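Long-range contacts in 11R-lipoxygenase (Gersemia fruticosa, PDB 3VF1), which probably inserts molecular oxygen into polyunsaturated fatty acids at a non-heme iron centre, under calcium control exerted through its beta-sandwich PLAT domain: residues S39-L44 with T52-L57; T45-A50 with D145-I150; I83-L88 with Q130-E135; K103-K108 with K118-C123; K137-N142 with P412-V417. All coordinates share one frame; numbering follows the deposited sequence.

Interaction 1. Residues S39-L44 with T52-L57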
# COMPACT_ATOMS: atom_id res chain seq x y z
N SER A 39 -18.89 23.29 20.36
CA SER A 39 -20.24 23.64 19.94
C SER A 39 -20.28 24.07 18.47
O SER A 39 -19.36 24.73 17.98
CB SER A 39 -20.78 24.78 20.81
OG SER A 39 -20.80 24.40 22.18
N VAL A 40 -21.35 23.69 17.79
CA VAL A 40 -21.54 24.04 16.39
C VAL A 40 -23.00 24.38 16.13
O VAL A 40 -23.84 24.24 17.01
CB VAL A 40 -21.13 22.89 15.45
CG1 VAL A 40 -19.66 22.55 15.64
CG2 VAL A 40 -22.00 21.67 15.69
N SER A 41 -23.29 24.83 14.91
CA SER A 41 -24.66 25.10 14.51
C SER A 41 -25.03 24.20 13.33
O SER A 41 -24.18 23.89 12.49
CB SER A 41 -24.83 26.57 14.13
OG SER A 41 -23.97 26.93 13.06
N ILE A 42 -26.29 23.78 13.27
CA ILE A 42 -26.73 22.86 12.24
C ILE A 42 -27.96 23.37 11.49
O ILE A 42 -29.03 23.54 12.07
CB ILE A 42 -27.04 21.46 12.82
CG1 ILE A 42 -27.60 20.54 11.73
CG2 ILE A 42 -28.01 21.56 13.99
CD1 ILE A 42 -27.70 19.09 12.15
N LYS A 43 -27.79 23.63 10.19
CA LYS A 43 -28.90 24.06 9.34
C LYS A 43 -29.36 22.92 8.44
O LYS A 43 -28.61 22.45 7.59
CB LYS A 43 -28.49 25.26 8.48
CG LYS A 43 -29.57 25.70 7.50
CD LYS A 43 -29.20 26.99 6.77
CE LYS A 43 -28.02 26.79 5.84
NZ LYS A 43 -27.78 27.99 4.99
N LEU A 44 -30.60 22.49 8.63
CA LEU A 44 -31.16 21.42 7.82
C LEU A 44 -31.64 21.96 6.48
O LEU A 44 -31.95 23.15 6.36
CB LEU A 44 -32.33 20.76 8.55
CG LEU A 44 -32.11 20.47 10.04
CD1 LEU A 44 -33.21 19.57 10.59
CD2 LEU A 44 -30.74 19.85 10.27
N THR A 52 -33.99 25.35 7.12
CA THR A 52 -34.36 25.90 8.41
C THR A 52 -33.36 26.96 8.85
O THR A 52 -32.60 27.48 8.04
CB THR A 52 -34.40 24.80 9.50
OG1 THR A 52 -33.07 24.56 9.98
CG2 THR A 52 -34.99 23.52 8.94
N SER A 53 -33.37 27.28 10.15
CA SER A 53 -32.42 28.24 10.71
C SER A 53 -31.35 27.52 11.51
O SER A 53 -31.58 26.43 12.04
CB SER A 53 -33.15 29.26 11.59
OG SER A 53 -32.26 30.26 12.04
N ALA A 54 -30.18 28.13 11.61
CA ALA A 54 -29.03 27.52 12.26
C ALA A 54 -29.29 27.25 13.75
O ALA A 54 -29.18 28.16 14.58
CB ALA A 54 -27.81 28.40 12.10
N PHE A 55 -29.62 26.01 14.08
CA PHE A 55 -29.73 25.59 15.47
C PHE A 55 -28.36 25.70 16.12
O PHE A 55 -27.35 25.87 15.44
CB PHE A 55 -30.23 24.16 15.57
CG PHE A 55 -31.63 23.97 15.06
CD1 PHE A 55 -32.72 24.38 15.81
CD2 PHE A 55 -31.86 23.37 13.83
CE1 PHE A 55 -34.01 24.20 15.35
CE2 PHE A 55 -33.15 23.20 13.36
CZ PHE A 55 -34.22 23.61 14.12
N SER A 56 -28.32 25.60 17.45
CA SER A 56 -27.06 25.68 18.18
C SER A 56 -26.82 24.42 19.00
O SER A 56 -27.48 24.19 20.02
CB SER A 56 -27.03 26.91 19.08
OG SER A 56 -26.86 28.09 18.31
N LEU A 57 -25.88 23.59 18.55
CA LEU A 57 -25.53 22.36 19.24
C LEU A 57 -24.38 22.62 20.21
O LEU A 57 -23.26 22.91 19.79
CB LEU A 57 -25.13 21.29 18.24
CG LEU A 57 -26.17 20.99 17.16
CD1 LEU A 57 -25.64 19.96 16.17
CD2 LEU A 57 -27.47 20.51 17.79
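I42 and L57 interlock on one face of a beta hairpin, strand 40-46 with the short strand 55-57, at an edge of the PLAT beta sandwich. The bump is I42 CG2; the hollow is the fork of L57, whose CD1 lies 3.6 Å and CG 3.7 Å from I42 CG2. F55 CB touches the same methyl from another direction, at 3.8 Å. V40 CG2 adds a looser touch on L57 CD1, and V40 and L57 also form a hydrogen-bonded antiparallel pair, with V40 N donating to L57 O at 2.9 Å. Beyond the hairpin, I42 and L44 reach I106 of the opposing sheet, so this face looks into the sandwich interior. At the far end T52 N donates to L44 O at 3.1 Å, while T52 CG2 rests on L44 CB at 3.9 Å and OG1 weakly accepts from L44 N. An alanine in place of T52 would probably rob L44 N of that weak acceptor and open a gap beside L44 CB. T52 OG1 itself donates to S53 O, and this carbonyl oxygen stands 3.5 Å above one face of the F55 ring, displaced toward its rim.

Interaction 2. Residues T45-A50 with D145-I150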
# COMPACT_ATOMS: atom_id res chain seq x y z
N THR A 45 -31.68 21.10 5.47
CA THR A 45 -32.16 21.48 4.15
C THR A 45 -32.99 20.36 3.55
O THR A 45 -32.54 19.22 3.45
CB THR A 45 -31.00 21.82 3.20
OG1 THR A 45 -30.26 22.93 3.71
CG2 THR A 45 -31.54 22.16 1.81
N GLY A 46 -34.21 20.69 3.14
CA GLY A 46 -35.12 19.70 2.59
C GLY A 46 -34.80 19.36 1.15
O GLY A 46 -34.07 20.09 0.47
N LYS A 47 -35.36 18.26 0.67
CA LYS A 47 -35.12 17.80 -0.70
C LYS A 47 -35.54 18.85 -1.72
O LYS A 47 -34.97 18.93 -2.81
CB LYS A 47 -35.87 16.49 -0.95
CG LYS A 47 -35.70 15.94 -2.36
CD LYS A 47 -36.28 14.54 -2.49
CE LYS A 47 -37.77 14.52 -2.19
NZ LYS A 47 -38.35 13.15 -2.34
N ASP A 48 -36.53 19.66 -1.36
CA ASP A 48 -37.08 20.65 -2.28
C ASP A 48 -36.59 22.07 -1.99
O ASP A 48 -37.19 23.04 -2.45
CB ASP A 48 -38.61 20.61 -2.26
CG ASP A 48 -39.16 19.29 -2.77
OD1 ASP A 48 -39.32 19.15 -4.00
OD2 ASP A 48 -39.44 18.39 -1.94
N GLY A 49 -35.50 22.18 -1.23
CA GLY A 49 -34.86 23.46 -1.01
C GLY A 49 -35.23 24.15 0.29
O GLY A 49 -34.52 25.05 0.74
N ALA A 50 -36.33 23.73 0.90
CA ALA A 50 -36.79 24.33 2.14
C ALA A 50 -35.77 24.11 3.25
O ALA A 50 -35.60 22.99 3.73
CB ALA A 50 -38.14 23.75 2.54
N ASP A 145 -32.52 11.41 -8.98
CA ASP A 145 -32.56 11.89 -7.60
C ASP A 145 -31.63 13.09 -7.40
O ASP A 145 -31.62 13.70 -6.32
CB ASP A 145 -32.16 10.77 -6.65
CG ASP A 145 -32.97 9.51 -6.86
OD1 ASP A 145 -34.13 9.61 -7.31
OD2 ASP A 145 -32.44 8.41 -6.59
N ASN A 146 -30.83 13.40 -8.41
CA ASN A 146 -29.96 14.58 -8.38
C ASN A 146 -30.75 15.88 -8.56
O ASN A 146 -30.54 16.61 -9.53
CB ASN A 146 -28.89 14.47 -9.46
CG ASN A 146 -27.80 15.51 -9.32
OD1 ASN A 146 -27.46 15.92 -8.21
ND2 ASN A 146 -27.25 15.95 -10.45
N VAL A 147 -31.63 16.17 -7.62
CA VAL A 147 -32.48 17.35 -7.69
C VAL A 147 -31.66 18.63 -7.58
O VAL A 147 -30.46 18.59 -7.30
CB VAL A 147 -33.57 17.33 -6.60
CG1 VAL A 147 -34.47 16.11 -6.78
CG2 VAL A 147 -32.93 17.32 -5.21
N LYS A 148 -32.31 19.77 -7.79
CA LYS A 148 -31.62 21.06 -7.90
C LYS A 148 -30.71 21.35 -6.71
O LYS A 148 -29.55 21.71 -6.88
CB LYS A 148 -32.63 22.19 -8.08
CG LYS A 148 -32.00 23.54 -8.39
CD LYS A 148 -33.01 24.52 -8.95
CE LYS A 148 -32.34 25.80 -9.43
NZ LYS A 148 -33.28 26.70 -10.16
N THR A 149 -31.25 21.20 -5.50
CA THR A 149 -30.48 21.49 -4.29
C THR A 149 -29.22 20.63 -4.21
O THR A 149 -28.15 21.11 -3.83
CB THR A 149 -31.33 21.31 -3.01
OG1 THR A 149 -30.53 21.60 -1.86
CG2 THR A 149 -31.88 19.90 -2.91
N ILE A 150 -29.35 19.35 -4.56
CA ILE A 150 -28.21 18.44 -4.59
C ILE A 150 -27.24 18.85 -5.68
O ILE A 150 -26.04 18.99 -5.45
CB ILE A 150 -28.66 16.99 -4.86
CG1 ILE A 150 -29.61 16.49 -3.77
CG2 ILE A 150 -27.45 16.07 -4.96
CD1 ILE A 150 -28.96 16.27 -2.43
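T149, in the first turn of helix 148-164, presses its two branches against T45 and the K47 carbonyl at the end of strand 40-46. Its CB points at the turn and serves as the branching point. From there OG1 stands anti to the backbone N (chi1 179°) and meets the methyl CG2 of T45 at 3.8 Å, the two threonine side chains running past each other in opposite senses. The other branch, CG2, takes the place between the backbone N and the carbonyl carbon and abuts K47 O at 3.2 Å, with G46 O at 4.0 Å. Because K47 O also receives V147 CG2 at 3.5 Å, two methyl groups crowd a single carbonyl oxygen; V147 is the N-cap residue of the helix. No hydrogen bond crosses between the two segments, so the evidence is for van der Waals contact over a modest 170 Å². The carbonyl is presented by a type I beta turn from G46 to G49, closed by G49 N donating to G46 O at 3.1 Å. G49 has a positive phi of 98°, which calls for glycine. K47 reaches outward to a salt bridge with E82. The helix start thus sits against the end of strand 40-46 and the adjacent strand 83-90, where M85 touches T45, T149 and I150.

Interaction 3. Residues I83-L88 with Q130-E135; sequences IAMITL and QLVVYE
I86 with V133 and L88 with L131 form the hydrogen-bonded pairs of two antiparallel strands, whose axes run at 166° and approach to 4.6 Å, while M85 with Y134 and T87 with V132 are the non-hydrogen-bonded pairs between them. The I86-V133 pair is regular: I86 N to V133 O and V133 N to I86 O are both 2.9 Å. Toward the other end E135 N donates to A84 O, just where A84 and M85 together face T45 in a classic beta bulge.

Side chains divide between two faces. On the first, M85 CG lies between its backbone N and carbonyl carbon (chi1 67°), and a bend at chi3 brings CE to 4.0 Å from Y134 CE1. M85 SD is 5.5 Å from the centroid of the Y134 ring, an oblique Met-aromatic contact, and 4.0 Å from V132 CG2. The Y134 hydroxyl is hydrogen-bonded to E157 of helix 148-164, which covers this face and touches M85 through I150. Farther along, the side chains of T87 and Q130 pass at a slant, with T87 CG2 3.6 Å from Q130 NE2.

On the second face I86 and V133 lie side by side, CG1 to CB at 3.9 Å. L88 CD1 touches L131 CD2 and V133 CG2 more loosely, each at 4.5 Å. I86 and V133 meet F121 of the other sheet, and L131 meets C123. This face packed on a second antiparallel sheet is the mark of the C2-like PLAT beta sandwich, with strand 130-134 at the edge of its sheet; helix 148-164 is an addition on the first face.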
# COMPACT_ATOMS: atom_id res chain seq x y z
N ILE A 83 -35.17 15.61 4.60
CA ILE A 83 -33.87 16.26 4.73
C ILE A 83 -32.88 15.62 3.77
O ILE A 83 -32.58 14.43 3.87
CB ILE A 83 -33.32 16.17 6.16
CG1 ILE A 83 -34.41 16.49 7.18
CG2 ILE A 83 -32.14 17.12 6.33
CD1 ILE A 83 -33.99 16.28 8.62
N ALA A 84 -32.36 16.41 2.84
CA ALA A 84 -31.42 15.92 1.84
C ALA A 84 -29.98 16.09 2.31
O ALA A 84 -29.11 15.30 1.96
CB ALA A 84 -31.64 16.63 0.52
N MET A 85 -29.75 17.14 3.10
CA MET A 85 -28.41 17.43 3.59
C MET A 85 -28.46 18.35 4.80
O MET A 85 -29.49 18.94 5.10
CB MET A 85 -27.58 18.09 2.48
CG MET A 85 -28.06 19.47 2.09
SD MET A 85 -27.19 20.13 0.66
CE MET A 85 -27.80 19.04 -0.63
N ILE A 86 -27.33 18.44 5.50
CA ILE A 86 -27.20 19.33 6.65
C ILE A 86 -25.94 20.16 6.50
O ILE A 86 -25.01 19.77 5.80
CB ILE A 86 -27.12 18.53 7.97
CG1 ILE A 86 -25.78 17.79 8.06
CG2 ILE A 86 -28.29 17.56 8.08
CD1 ILE A 86 -25.61 16.97 9.32
N THR A 87 -25.91 21.31 7.16
CA THR A 87 -24.74 22.17 7.14
C THR A 87 -24.27 22.43 8.57
O THR A 87 -25.07 22.74 9.45
CB THR A 87 -25.03 23.51 6.44
OG1 THR A 87 -25.60 23.26 5.15
CG2 THR A 87 -23.75 24.31 6.28
N LEU A 88 -22.96 22.30 8.79
CA LEU A 88 -22.39 22.46 10.11
C LEU A 88 -21.37 23.59 10.12
O LEU A 88 -20.57 23.73 9.20
CB LEU A 88 -21.72 21.15 10.55
CG LEU A 88 -22.68 19.98 10.75
CD1 LEU A 88 -21.93 18.66 10.79
CD2 LEU A 88 -23.50 20.17 12.02
N GLN A 130 -16.76 25.18 8.02
CA GLN A 130 -18.11 24.87 7.57
C GLN A 130 -18.12 23.57 6.77
O GLN A 130 -17.38 23.41 5.81
CB GLN A 130 -18.65 26.02 6.71
CG GLN A 130 -20.06 25.80 6.20
CD GLN A 130 -20.60 26.99 5.44
OE1 GLN A 130 -20.03 28.08 5.49
NE2 GLN A 130 -21.70 26.80 4.72
N LEU A 131 -18.98 22.64 7.18
CA LEU A 131 -19.05 21.33 6.56
C LEU A 131 -20.47 20.96 6.17
O LEU A 131 -21.38 20.99 7.00
CB LEU A 131 -18.50 20.27 7.53
CG LEU A 131 -18.65 18.82 7.08
CD1 LEU A 131 -17.75 18.52 5.89
CD2 LEU A 131 -18.35 17.88 8.23
N VAL A 132 -20.66 20.61 4.91
CA VAL A 132 -21.97 20.18 4.41
C VAL A 132 -21.98 18.67 4.19
O VAL A 132 -21.11 18.13 3.51
CB VAL A 132 -22.36 20.91 3.11
CG1 VAL A 132 -21.30 20.68 2.02
CG2 VAL A 132 -23.73 20.44 2.63
N VAL A 133 -22.97 18.00 4.77
CA VAL A 133 -23.05 16.55 4.72
C VAL A 133 -24.36 16.09 4.08
O VAL A 133 -25.44 16.45 4.55
CB VAL A 133 -22.95 15.94 6.13
CG1 VAL A 133 -22.91 14.42 6.06
CG2 VAL A 133 -21.73 16.49 6.86
N TYR A 134 -24.26 15.30 3.02
CA TYR A 134 -25.44 14.75 2.36
C TYR A 134 -26.04 13.62 3.19
O TYR A 134 -25.42 13.14 4.14
CB TYR A 134 -25.09 14.19 0.98
CG TYR A 134 -24.42 15.18 0.05
CD1 TYR A 134 -25.17 15.99 -0.78
CD2 TYR A 134 -23.04 15.28 -0.00
CE1 TYR A 134 -24.56 16.88 -1.64
CE2 TYR A 134 -22.42 16.16 -0.85
CZ TYR A 134 -23.19 16.96 -1.67
OH TYR A 134 -22.55 17.84 -2.51
N GLU A 135 -27.25 13.21 2.83
CA GLU A 135 -27.87 12.04 3.44
C GLU A 135 -27.27 10.79 2.81
O GLU A 135 -26.81 10.82 1.67
CB GLU A 135 -29.39 12.09 3.23
CG GLU A 135 -30.18 11.21 4.18
CD GLU A 135 -30.28 9.77 3.72
OE1 GLU A 135 -30.08 9.51 2.51
OE2 GLU A 135 -30.57 8.89 4.56

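Interaction 4. Residues K103-K108 with K118-C123; sequences KVIIEK and KYIFPC
I120 turns its CD1 onto I105 through a chi2 of -65°, and F121 has CG beside its own backbone N (chi1 -62°), with a chi2 of 86° turning the ring so that its edge meets V104 O. These groups belong to a beta hairpin of antiparallel strands 100-109 and 116-124 in the PLAT sandwich. V104 with F121 and I106 with Y119 are hydrogen-bonded pairs; I105 with I120 is a non-hydrogen-bonded one. I120 CD1 nestles in the branch of I105, 3.6 Å from CG1 and 3.7 Å from CG2. On the opposite face, which looks toward strand 83-90, I106 CD1 lies obliquely by the F121 ring at 3.7 Å from CE1, and the ring goes on to meet I83, I86 and V133. K108 CG is near Y119 CE1 at 3.9 Å, its amino end bonded to the carbonyl of G81. E107 and K118 pass obliquely on the I105 face, OE1 to NZ being 4.8 Å, too far for a direct ion pair. V104 O accepts one hydrogen bond across the hairpin, from F121 N at 2.8 Å, and also lies in the plane of the F121 ring at its edge, 3.4 Å from CD1.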
# COMPACT_ATOMS: atom_id res chain seq x y z
N LYS A 103 -21.31 10.51 12.64
CA LYS A 103 -22.51 10.73 11.84
C LYS A 103 -23.59 11.45 12.64
O LYS A 103 -23.52 11.52 13.87
CB LYS A 103 -23.06 9.40 11.33
CG LYS A 103 -23.46 8.42 12.42
CD LYS A 103 -23.81 7.06 11.84
CE LYS A 103 -24.12 6.05 12.93
NZ LYS A 103 -24.38 4.69 12.37
N VAL A 104 -24.57 12.00 11.93
CA VAL A 104 -25.68 12.69 12.56
C VAL A 104 -26.99 12.00 12.20
O VAL A 104 -27.21 11.60 11.06
CB VAL A 104 -25.75 14.16 12.11
CG1 VAL A 104 -26.94 14.86 12.76
CG2 VAL A 104 -24.45 14.88 12.45
N ILE A 105 -27.87 11.85 13.19
CA ILE A 105 -29.16 11.22 12.99
C ILE A 105 -30.28 12.18 13.37
O ILE A 105 -30.39 12.59 14.53
CB ILE A 105 -29.30 9.95 13.84
CG1 ILE A 105 -28.15 8.99 13.55
CG2 ILE A 105 -30.65 9.28 13.57
CD1 ILE A 105 -28.10 7.79 14.48
N ILE A 106 -31.11 12.54 12.40
CA ILE A 106 -32.20 13.48 12.64
C ILE A 106 -33.55 12.80 12.47
O ILE A 106 -33.94 12.43 11.37
CB ILE A 106 -32.12 14.68 11.67
CG1 ILE A 106 -30.75 15.34 11.77
CG2 ILE A 106 -33.23 15.67 11.98
CD1 ILE A 106 -30.55 16.48 10.79
N GLU A 107 -34.26 12.63 13.58
CA GLU A 107 -35.59 12.03 13.55
C GLU A 107 -36.67 13.11 13.54
O GLU A 107 -36.61 14.07 14.31
CB GLU A 107 -35.80 11.10 14.74
CG GLU A 107 -37.18 10.46 14.79
CD GLU A 107 -37.29 9.37 15.83
OE1 GLU A 107 -36.32 9.16 16.59
OE2 GLU A 107 -38.35 8.71 15.89
N LYS A 108 -37.64 12.96 12.64
CA LYS A 108 -38.73 13.92 12.51
C LYS A 108 -39.99 13.21 12.03
O LYS A 108 -40.05 11.98 12.01
CB LYS A 108 -38.34 15.01 11.52
CG LYS A 108 -38.23 14.54 10.08
CD LYS A 108 -37.92 15.68 9.13
CE LYS A 108 -39.13 16.58 8.90
NZ LYS A 108 -40.21 15.90 8.13
N LYS A 118 -36.17 8.62 10.25
CA LYS A 118 -34.79 8.96 10.59
C LYS A 118 -33.97 9.23 9.34
O LYS A 118 -34.06 8.50 8.35
CB LYS A 118 -34.14 7.82 11.39
CG LYS A 118 -34.78 7.58 12.75
CD LYS A 118 -34.13 6.40 13.46
CE LYS A 118 -34.76 6.16 14.82
NZ LYS A 118 -34.18 4.97 15.50
N TYR A 119 -33.16 10.29 9.39
CA TYR A 119 -32.28 10.64 8.28
C TYR A 119 -30.83 10.57 8.74
O TYR A 119 -30.35 11.45 9.46
CB TYR A 119 -32.61 12.04 7.77
CG TYR A 119 -34.00 12.15 7.18
CD1 TYR A 119 -35.13 12.12 7.99
CD2 TYR A 119 -34.19 12.28 5.81
CE1 TYR A 119 -36.40 12.22 7.46
CE2 TYR A 119 -35.46 12.38 5.27
CZ TYR A 119 -36.56 12.35 6.10
OH TYR A 119 -37.82 12.45 5.57
N ILE A 120 -30.13 9.53 8.31
CA ILE A 120 -28.74 9.31 8.71
C ILE A 120 -27.80 10.10 7.82
O ILE A 120 -27.95 10.11 6.60
CB ILE A 120 -28.35 7.82 8.64
CG1 ILE A 120 -29.43 6.94 9.28
CG2 ILE A 120 -27.01 7.59 9.33
CD1 ILE A 120 -29.61 7.16 10.76
N PHE A 121 -26.82 10.76 8.43
CA PHE A 121 -25.85 11.55 7.69
C PHE A 121 -24.42 11.10 8.00
O PHE A 121 -23.80 11.62 8.93
CB PHE A 121 -26.02 13.04 8.01
CG PHE A 121 -27.36 13.59 7.62
CD1 PHE A 121 -28.44 13.49 8.48
CD2 PHE A 121 -27.55 14.19 6.39
CE1 PHE A 121 -29.67 13.99 8.13
CE2 PHE A 121 -28.78 14.69 6.03
CZ PHE A 121 -29.84 14.59 6.90
N PRO A 122 -23.90 10.14 7.22
CA PRO A 122 -22.54 9.64 7.42
C PRO A 122 -21.52 10.74 7.17
O PRO A 122 -21.48 11.29 6.07
CB PRO A 122 -22.41 8.53 6.36
CG PRO A 122 -23.82 8.21 5.94
CD PRO A 122 -24.57 9.49 6.09
N CYS A 123 -20.72 11.06 8.18
CA CYS A 123 -19.83 12.21 8.11
C CYS A 123 -18.35 11.81 8.18
O CYS A 123 -17.67 11.75 7.16
CB CYS A 123 -20.16 13.19 9.24
SG CYS A 123 -19.16 14.69 9.26

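Interaction 5. Residues K137-N142 with P412-V417; sequences KAILPN and PSVHPV
I139 and V414 share the single hydrogen bond across this buried contact, I139 N to V414 O at 2.9 Å with a nearly straight N-H...O angle of 164°. Around it, I139 CB rests on V414 CG2 and A138 CB on P416 CB, each pair at 4.0 Å. L140 CD2 fits a corner formed by two residues: it touches P416 CG at 3.6 Å and makes an off-centre CH-pi contact with the H415 ring, 4.1 Å from its centroid.

The next shell fixes that ring. H415 is the N-cap of helix 416-425, and its ND1 accepts from V417 N at 3.1 Å, close to the ring plane, while NE2 is bonded to D524. An alanine in place of H415 would probably leave V417 N and D524 without their partner and open a gap beside L140 CD2. Farther out, A138 N is held by D652, and Y514 of helix 491-514 packs on A138, L140 and P416.

The contact joins the linker after strand 130-134 to the helical lipoxygenase region. Since ND1 is an acceptor, the ring is consistent with a neutral imidazole protonated at NE2, which D524 would be likely to polarise.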
# COMPACT_ATOMS: atom_id res chain seq x y z
N LYS A 137 -27.92 8.12 1.17
CA LYS A 137 -28.19 7.74 -0.21
C LYS A 137 -27.13 8.27 -1.18
O LYS A 137 -26.82 9.46 -1.18
CB LYS A 137 -29.57 8.25 -0.62
CG LYS A 137 -30.15 7.61 -1.88
CD LYS A 137 -31.44 8.31 -2.29
CE LYS A 137 -32.10 7.63 -3.48
NZ LYS A 137 -32.75 6.34 -3.12
N ALA A 138 -26.58 7.38 -2.00
CA ALA A 138 -25.60 7.78 -3.01
C ALA A 138 -26.32 8.15 -4.30
O ALA A 138 -27.25 7.47 -4.72
CB ALA A 138 -24.61 6.65 -3.26
N ILE A 139 -25.88 9.24 -4.93
CA ILE A 139 -26.59 9.80 -6.08
C ILE A 139 -25.64 10.24 -7.18
O ILE A 139 -24.77 11.09 -6.97
CB ILE A 139 -27.44 11.02 -5.65
CG1 ILE A 139 -28.42 10.62 -4.55
CG2 ILE A 139 -28.18 11.59 -6.85
CD1 ILE A 139 -29.12 11.79 -3.91
N LEU A 140 -25.81 9.66 -8.37
CA LEU A 140 -25.04 10.06 -9.54
C LEU A 140 -25.51 11.43 -10.03
O LEU A 140 -26.67 11.79 -9.83
CB LEU A 140 -25.19 9.03 -10.65
CG LEU A 140 -24.67 7.63 -10.34
CD1 LEU A 140 -25.11 6.64 -11.41
CD2 LEU A 140 -23.15 7.66 -10.23
N PRO A 141 -24.62 12.20 -10.67
CA PRO A 141 -25.00 13.51 -11.18
C PRO A 141 -26.04 13.41 -12.29
O PRO A 141 -26.90 14.28 -12.42
CB PRO A 141 -23.69 14.08 -11.72
CG PRO A 141 -22.86 12.89 -12.03
CD PRO A 141 -23.22 11.86 -11.00
N ASN A 142 -25.95 12.34 -13.09
CA ASN A 142 -26.90 12.11 -14.17
C ASN A 142 -28.08 11.25 -13.73
O ASN A 142 -28.74 10.62 -14.55
CB ASN A 142 -26.20 11.45 -15.36
CG ASN A 142 -25.55 10.13 -15.00
OD1 ASN A 142 -25.12 9.93 -13.86
ND2 ASN A 142 -25.48 9.22 -15.96
N PRO A 412 -17.83 14.45 -5.58
CA PRO A 412 -18.51 14.88 -4.36
C PRO A 412 -18.79 13.68 -3.46
O PRO A 412 -18.91 12.56 -3.95
CB PRO A 412 -19.82 15.47 -4.89
CG PRO A 412 -20.09 14.69 -6.13
CD PRO A 412 -18.75 14.36 -6.73
N SER A 413 -18.90 13.92 -2.16
CA SER A 413 -19.06 12.84 -1.19
C SER A 413 -20.39 12.09 -1.32
O SER A 413 -20.62 11.11 -0.61
CB SER A 413 -18.90 13.38 0.24
OG SER A 413 -19.79 14.45 0.48
N VAL A 414 -21.26 12.55 -2.22
CA VAL A 414 -22.54 11.89 -2.45
C VAL A 414 -22.42 10.85 -3.57
O VAL A 414 -23.33 10.05 -3.79
CB VAL A 414 -23.65 12.91 -2.80
CG1 VAL A 414 -23.43 13.49 -4.19
CG2 VAL A 414 -25.03 12.27 -2.68
N HIS A 415 -21.29 10.87 -4.27
CA HIS A 415 -21.05 9.94 -5.37
C HIS A 415 -20.70 8.55 -4.84
O HIS A 415 -19.91 8.42 -3.90
CB HIS A 415 -19.91 10.47 -6.23
CG HIS A 415 -19.84 9.85 -7.60
ND1 HIS A 415 -19.71 8.50 -7.79
CD2 HIS A 415 -19.86 10.41 -8.83
CE1 HIS A 415 -19.66 8.24 -9.09
NE2 HIS A 415 -19.75 9.39 -9.74
N PRO A 416 -21.30 7.50 -5.43
CA PRO A 416 -21.08 6.12 -4.95
C PRO A 416 -19.63 5.65 -5.02
O PRO A 416 -19.19 4.91 -4.14
CB PRO A 416 -21.96 5.28 -5.89
CG PRO A 416 -22.19 6.14 -7.08
CD PRO A 416 -22.24 7.54 -6.56
N VAL A 417 -18.90 6.08 -6.04
CA VAL A 417 -17.49 5.71 -6.19
C VAL A 417 -16.63 6.35 -5.11
O VAL A 417 -15.68 5.74 -4.63
CB VAL A 417 -16.96 6.10 -7.58
CG1 VAL A 417 -15.45 5.93 -7.65
CG2 VAL A 417 -17.64 5.28 -8.66

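Interactions 1, 3 and 4 build the PLAT sandwich: interactions 1 and 3 join neighbouring strands of one four-stranded sheet and lie 11 Å apart between centres, while interaction 4 pairs strands of the other and packs against both. Along the chain interaction 4 is nested inside interaction 3, and both lie within the loop closed by interaction 2, which brings helix 148-164 back to strand 40-46. Interactions 2 and 5 alternate in sequence and meet where the N146 side chain bonds to P141. Interaction 5 spans 270 residues and ties this end of the molecule to the lipoxygenase region, a connection consistent with coupling between the calcium-responsive domain and the iron-bearing one.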